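Local coordinates for protein adenylation domain (PDB 5N9X) that belongs to the ANL superfamily as an adenylation domain and holds adenosine-5'-triphosphate and threonine in its pocket, at residues A[201-213]-A[246-260]. Residues are numbered along the deposited sequence; the frame is centred on the assembly and turned at random.
Sequences DRWLLFHSMAFDF and VRDRGITVLNQTPTA. With THR (threonine), chain C.
Thr252 and Arg202 start the junction of two roughly parallel strands, 202-205 and 253-256, whose hydrogen bonds gather at one end. Thr252 OG1, set between its own backbone N and carbonyl carbon (chi1 63°), donates a hydrogen bond to Asp201 OD1 at 2.6 Å and accepts from Arg202 N at 2.9 Å. Arg202 O in turn receives both Thr252 N and Val253 N, the former on a lone pair in the carbonyl plane. Asp201 OD1 also pairs with Arg279, which probably stabilises its charge. Beyond the single bridge of Trp203 with Val253 the strands part, and a water fills in, donating to Leu204 O and Val253 O.

Apolar packing divides between two faces. Val253 CG1 sits over the six-membered ring of Trp203, a CH-pi contact 3.5 Å from the centroid. On the other face Leu204 splits its branches: CD1 meets Ile251 CD1 at 3.5 Å, while CD2 reaches Leu254 CD1 and Val246 CG2.

Farther along, flat groups take over. Gln256 NE2 hovers 3.3 Å above the centre of the Phe206 ring, with the amide upright on it (planes 89° apart), and is steadied by its bond to Asn255 O. The His207 ring lies between the rings of Phe206 and Phe213, its ND1 hydrogen-bonded to Glu217 and its CE1 edge against Asn255 O. Phe213 in turn is sandwiched, Asn255 CB over one face and threonine CG2 over the other, while Asp212 OD1 accepts from the threonine N at 2.7 Å. Such a seam, joining two sheets of the large N-terminal part and ending in the threonine pocket, fits the ANL adenylation fold.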
loop_
_atom_site.group_PDB
_atom_site.type_symbol
_atom_site.label_atom_id
_atom_site.label_comp_id
_atom_site.label_asym_id
_atom_site.label_seq_id
_atom_site.Cartn_x
_atom_site.Cartn_y
_atom_site.Cartn_z
ATOM N N ASP A 201 -20.558 -6.153 5.407
ATOM C CA ASP A 201 -19.213 -5.912 5.923
ATOM C C ASP A 201 -18.968 -4.458 6.383
ATOM O O ASP A 201 -19.672 -3.523 5.990
ATOM C CB ASP A 201 -18.161 -6.333 4.865
ATOM C CG ASP A 201 -17.964 -7.849 4.808
ATOM O OD1 ASP A 201 -17.722 -8.442 5.876
ATOM O OD2 ASP A 201 -18.071 -8.445 3.711
ATOM N N ARG A 202 -17.991 -4.304 7.272
ATOM C CA ARG A 202 -17.458 -3.007 7.622
ATOM C C ARG A 202 -15.969 -3.003 7.312
ATOM O O ARG A 202 -15.213 -3.814 7.865
ATOM C CB ARG A 202 -17.682 -2.681 9.092
ATOM C CG ARG A 202 -19.029 -2.073 9.431
ATOM C CD ARG A 202 -19.868 -3.079 10.180
ATOM N NE ARG A 202 -21.040 -2.465 10.780
ATOM C CZ ARG A 202 -21.800 -3.056 11.698
ATOM N NH1 ARG A 202 -21.506 -4.282 12.120
ATOM N NH2 ARG A 202 -22.853 -2.421 12.199
ATOM N N TRP A 203 -15.555 -2.092 6.433
ATOM C CA TRP A 203 -14.157 -1.960 6.057
ATOM C C TRP A 203 -13.565 -0.781 6.831
ATOM O O TRP A 203 -14.232 0.232 7.042
ATOM C CB TRP A 203 -14.019 -1.743 4.553
ATOM C CG TRP A 203 -14.322 -2.956 3.706
ATOM C CD1 TRP A 203 -15.523 -3.598 3.586
ATOM C CD2 TRP A 203 -13.422 -3.630 2.826
ATOM N NE1 TRP A 203 -15.417 -4.633 2.706
ATOM C CE2 TRP A 203 -14.139 -4.687 2.227
ATOM C CE3 TRP A 203 -12.079 -3.447 2.492
ATOM C CZ2 TRP A 203 -13.553 -5.569 1.309
ATOM C CZ3 TRP A 203 -11.505 -4.300 1.584
ATOM C CH2 TRP A 203 -12.241 -5.358 0.998
ATOM N N LEU A 204 -12.321 -0.912 7.269
ATOM C CA LEU A 204 -11.680 0.184 7.971
ATOM C C LEU A 204 -10.836 0.957 6.976
ATOM O O LEU A 204 -10.043 0.354 6.276
ATOM C CB LEU A 204 -10.824 -0.348 9.132
ATOM C CG LEU A 204 -10.143 0.685 10.034
ATOM C CD1 LEU A 204 -11.205 1.535 10.719
ATOM C CD2 LEU A 204 -9.246 0.009 11.060
ATOM N N LEU A 205 -11.009 2.271 6.872
ATOM C CA LEU A 205 -10.058 3.063 6.089
ATOM C C LEU A 205 -8.865 3.428 7.000
ATOM O O LEU A 205 -8.824 4.486 7.639
ATOM C CB LEU A 205 -10.716 4.306 5.474
ATOM C CG LEU A 205 -9.761 5.205 4.667
ATOM C CD1 LEU A 205 -9.469 4.562 3.348
ATOM C CD2 LEU A 205 -10.368 6.585 4.412
ATOM N N PHE A 206 -7.911 2.508 7.077
ATOM C CA PHE A 206 -6.741 2.698 7.907
ATOM C C PHE A 206 -5.628 3.497 7.194
ATOM O O PHE A 206 -4.826 4.162 7.845
ATOM C CB PHE A 206 -6.229 1.324 8.379
ATOM C CG PHE A 206 -5.074 1.395 9.342
ATOM C CD1 PHE A 206 -3.766 1.491 8.876
ATOM C CD2 PHE A 206 -5.291 1.403 10.711
ATOM C CE1 PHE A 206 -2.700 1.567 9.758
ATOM C CE2 PHE A 206 -4.223 1.481 11.602
ATOM C CZ PHE A 206 -2.933 1.561 11.122
ATOM N N HIS A 207 -5.599 3.454 5.866
ATOM C CA HIS A 207 -4.430 3.949 5.135
ATOM C C HIS A 207 -4.611 5.295 4.409
ATOM O O HIS A 207 -5.720 5.692 4.066
ATOM C CB HIS A 207 -3.963 2.886 4.123
ATOM C CG HIS A 207 -3.458 1.629 4.758
ATOM N ND1 HIS A 207 -4.265 0.539 5.020
ATOM C CD2 HIS A 207 -2.228 1.299 5.207
ATOM C CE1 HIS A 207 -3.542 -0.415 5.578
ATOM N NE2 HIS A 207 -2.302 0.017 5.697
ATOM N N SER A 208 -3.492 5.982 4.187
ATOM C CA SER A 208 -3.498 7.293 3.544
ATOM C C SER A 208 -4.134 7.238 2.174
ATOM O O SER A 208 -3.977 6.253 1.455
ATOM C CB SER A 208 -2.081 7.837 3.417
ATOM O OG SER A 208 -2.053 8.889 2.482
ATOM N N MET A 209 -4.854 8.278 1.784
ATOM C CA MET A 209 -5.451 8.211 0.462
ATOM C C MET A 209 -4.381 8.280 -0.647
ATOM O O MET A 209 -4.658 7.933 -1.797
ATOM C CB MET A 209 -6.523 9.287 0.310
ATOM C CG MET A 209 -7.796 8.901 1.070
ATOM S SD MET A 209 -9.227 9.857 0.571
ATOM C CE MET A 209 -9.155 9.528 -1.197
ATOM N N ALA A 210 -3.152 8.645 -0.268
ATOM C CA ALA A 210 -2.011 8.651 -1.197
ATOM C C ALA A 210 -1.200 7.339 -1.168
ATOM O O ALA A 210 -0.085 7.283 -1.684
ATOM C CB ALA A 210 -1.098 9.827 -0.901
ATOM N N PHE A 211 -1.769 6.310 -0.540
ATOM C CA PHE A 211 -1.244 4.941 -0.558
ATOM C C PHE A 211 -2.309 4.017 -1.167
ATOM O O PHE A 211 -3.477 4.037 -0.753
ATOM C CB PHE A 211 -0.845 4.524 0.861
ATOM C CG PHE A 211 -0.309 3.134 0.967
ATOM C CD1 PHE A 211 0.501 2.598 -0.031
ATOM C CD2 PHE A 211 -0.550 2.382 2.118
ATOM C CE1 PHE A 211 1.012 1.310 0.085
ATOM C CE2 PHE A 211 -0.037 1.111 2.253
ATOM C CZ PHE A 211 0.745 0.564 1.233
ATOM N N ASP A 212 -1.927 3.234 -2.168
ATOM C CA ASP A 212 -2.938 2.576 -2.975
ATOM C C ASP A 212 -3.714 1.462 -2.213
ATOM O O ASP A 212 -4.720 0.951 -2.693
ATOM C CB ASP A 212 -2.304 2.076 -4.287
ATOM C CG ASP A 212 -1.556 0.765 -4.142
ATOM O OD1 ASP A 212 -1.221 0.335 -3.012
ATOM O OD2 ASP A 212 -1.313 0.146 -5.200
ATOM N N PHE A 213 -3.282 1.155 -0.996
ATOM C CA PHE A 213 -3.957 0.187 -0.139
ATOM C C PHE A 213 -5.328 0.766 0.306
ATOM O O PHE A 213 -6.256 0.024 0.635
ATOM C CB PHE A 213 -2.991 -0.174 1.021
ATOM C CG PHE A 213 -3.218 -1.536 1.635
ATOM C CD1 PHE A 213 -4.083 -2.430 1.039
ATOM C CD2 PHE A 213 -2.388 -2.005 2.666
ATOM C CE1 PHE A 213 -4.262 -3.701 1.550
ATOM C CE2 PHE A 213 -2.529 -3.322 3.178
ATOM C CZ PHE A 213 -3.477 -4.160 2.621
ATOM N N VAL A 246 -11.661 -0.772 16.349
ATOM C CA VAL A 246 -11.865 -1.944 15.502
ATOM C C VAL A 246 -12.931 -2.892 16.082
ATOM O O VAL A 246 -13.788 -3.407 15.353
ATOM C CB VAL A 246 -10.550 -2.706 15.285
ATOM C CG1 VAL A 246 -10.799 -4.140 14.825
ATOM C CG2 VAL A 246 -9.661 -1.936 14.310
ATOM N N ARG A 247 -12.892 -3.109 17.396
ATOM C CA ARG A 247 -13.937 -3.877 18.058
ATOM C C ARG A 247 -15.238 -3.091 18.037
ATOM O O ARG A 247 -16.242 -3.556 17.486
ATOM C CB ARG A 247 -13.537 -4.229 19.494
ATOM C CG ARG A 247 -14.682 -4.721 20.368
ATOM C CD ARG A 247 -14.861 -3.808 21.562
ATOM N NE ARG A 247 -13.897 -4.098 22.617
ATOM C CZ ARG A 247 -13.366 -3.176 23.413
ATOM N NH1 ARG A 247 -13.702 -1.899 23.271
ATOM N NH2 ARG A 247 -12.485 -3.524 24.340
ATOM N N ASP A 248 -15.207 -1.887 18.600
ATOM C CA ASP A 248 -16.424 -1.085 18.750
ATOM C C ASP A 248 -17.164 -0.694 17.454
ATOM O O ASP A 248 -18.388 -0.635 17.459
ATOM C CB ASP A 248 -16.126 0.192 19.569
ATOM C CG ASP A 248 -15.673 -0.112 21.003
ATOM O OD1 ASP A 248 -16.254 -1.047 21.595
ATOM O OD2 ASP A 248 -14.802 0.595 21.570
ATOM N N ARG A 249 -16.456 -0.419 16.361
ATOM C CA ARG A 249 -17.139 -0.082 15.116
ATOM C C ARG A 249 -17.451 -1.351 14.314
ATOM O O ARG A 249 -17.969 -1.275 13.200
ATOM C CB ARG A 249 -16.305 0.898 14.286
ATOM C CG ARG A 249 -16.214 2.291 14.881
ATOM C CD ARG A 249 -17.591 2.904 15.120
ATOM N NE ARG A 249 -17.503 4.117 15.941
ATOM C CZ ARG A 249 -18.545 4.867 16.322
ATOM N NH1 ARG A 249 -19.780 4.549 15.954
ATOM N NH2 ARG A 249 -18.352 5.947 17.076
ATOM N N GLY A 250 -17.131 -2.513 14.893
ATOM C CA GLY A 250 -17.546 -3.811 14.359
ATOM C C GLY A 250 -16.925 -4.228 13.035
ATOM O O GLY A 250 -17.557 -4.895 12.221
ATOM N N ILE A 251 -15.678 -3.826 12.821
ATOM C CA ILE A 251 -14.986 -4.095 11.572
ATOM C C ILE A 251 -14.882 -5.585 11.233
ATOM O O ILE A 251 -14.518 -6.407 12.074
ATOM C CB ILE A 251 -13.596 -3.437 11.620
ATOM C CG1 ILE A 251 -13.777 -1.925 11.472
ATOM C CG2 ILE A 251 -12.679 -3.972 10.531
ATOM C CD1 ILE A 251 -12.845 -1.157 12.287
ATOM N N THR A 252 -15.236 -5.927 10.000
ATOM C CA THR A 252 -15.169 -7.306 9.526
ATOM C C THR A 252 -13.981 -7.529 8.560
ATOM O O THR A 252 -13.521 -8.658 8.376
ATOM C CB THR A 252 -16.493 -7.719 8.826
ATOM O OG1 THR A 252 -16.693 -6.912 7.665
ATOM C CG2 THR A 252 -17.687 -7.527 9.763
ATOM N N VAL A 253 -13.503 -6.458 7.931
ATOM C CA VAL A 253 -12.401 -6.566 6.978
ATOM C C VAL A 253 -11.294 -5.581 7.333
ATOM O O VAL A 253 -11.401 -4.382 7.066
ATOM C CB VAL A 253 -12.861 -6.320 5.517
ATOM C CG1 VAL A 253 -11.674 -6.442 4.561
ATOM C CG2 VAL A 253 -13.973 -7.309 5.128
ATOM N N LEU A 254 -10.235 -6.083 7.955
ATOM C CA LEU A 254 -9.143 -5.217 8.370
ATOM C C LEU A 254 -7.921 -5.419 7.453
ATOM O O LEU A 254 -7.482 -6.556 7.218
ATOM C CB LEU A 254 -8.798 -5.465 9.853
ATOM C CG LEU A 254 -7.512 -4.786 10.355
ATOM C CD1 LEU A 254 -7.647 -3.293 10.344
ATOM C CD2 LEU A 254 -7.205 -5.234 11.758
ATOM N N ASN A 255 -7.410 -4.308 6.918
ATOM C CA ASN A 255 -6.168 -4.269 6.118
ATOM C C ASN A 255 -4.999 -3.647 6.873
ATOM O O ASN A 255 -5.098 -2.554 7.404
ATOM C CB ASN A 255 -6.389 -3.493 4.814
ATOM C CG ASN A 255 -7.284 -4.226 3.845
ATOM O OD1 ASN A 255 -6.818 -5.079 3.087
ATOM N ND2 ASN A 255 -8.572 -3.899 3.855
ATOM N N GLN A 256 -3.876 -4.345 6.898
ATOM C CA GLN A 256 -2.728 -3.934 7.703
ATOM C C GLN A 256 -1.428 -4.227 6.970
ATOM O O GLN A 256 -1.312 -5.214 6.264
ATOM C CB GLN A 256 -2.730 -4.663 9.056
ATOM C CG GLN A 256 -3.797 -4.259 10.066
ATOM C CD GLN A 256 -3.446 -2.981 10.807
ATOM O OE1 GLN A 256 -2.851 -3.021 11.888
ATOM N NE2 GLN A 256 -3.810 -1.837 10.230
ATOM N N THR A 257 -0.430 -3.378 7.142
ATOM C CA THR A 257 0.910 -3.830 6.832
ATOM C C THR A 257 1.344 -4.740 7.967
ATOM O O THR A 257 0.768 -4.697 9.042
ATOM C CB THR A 257 1.871 -2.689 6.662
ATOM O OG1 THR A 257 1.933 -1.979 7.892
ATOM C CG2 THR A 257 1.396 -1.778 5.537
ATOM N N PRO A 258 2.337 -5.599 7.714
ATOM C CA PRO A 258 2.794 -6.417 8.841
ATOM C C PRO A 258 3.293 -5.576 10.025
ATOM O O PRO A 258 2.958 -5.927 11.153
ATOM C CB PRO A 258 3.904 -7.273 8.216
ATOM C CG PRO A 258 3.430 -7.446 6.769
ATOM C CD PRO A 258 2.853 -6.084 6.422
ATOM N N THR A 259 4.012 -4.489 9.788
ATOM C CA THR A 259 4.455 -3.599 10.864
ATOM C C THR A 259 3.291 -3.086 11.709
ATOM O O THR A 259 3.343 -3.106 12.944
ATOM C CB THR A 259 5.227 -2.383 10.292
ATOM O OG1 THR A 259 6.360 -2.858 9.565
ATOM C CG2 THR A 259 5.683 -1.422 11.401
ATOM N N ALA A 260 2.236 -2.636 11.034
ATOM C CA ALA A 260 1.041 -2.130 11.693
ATOM C C ALA A 260 0.336 -3.221 12.507
ATOM O O ALA A 260 -0.115 -2.971 13.630
ATOM C CB ALA A 260 0.087 -1.534 10.656
HETATM N N THR C . 0.168 -1.921 -3.109
HETATM C CA THR C . 0.666 -1.801 -1.730
HETATM C C THR C . 2.148 -1.574 -1.826
HETATM O O THR C . 2.911 -1.258 -0.892
HETATM C CB THR C . 0.406 -3.065 -0.876
HETATM O OG1 THR C . 0.826 -4.241 -1.597
HETATM C CG2 THR C . -1.071 -3.166 -0.513
HETATM O OXT THR C . 2.560 -1.766 -2.962
HETATM O O HOH W 1 -9.824 -2.523 5.562
#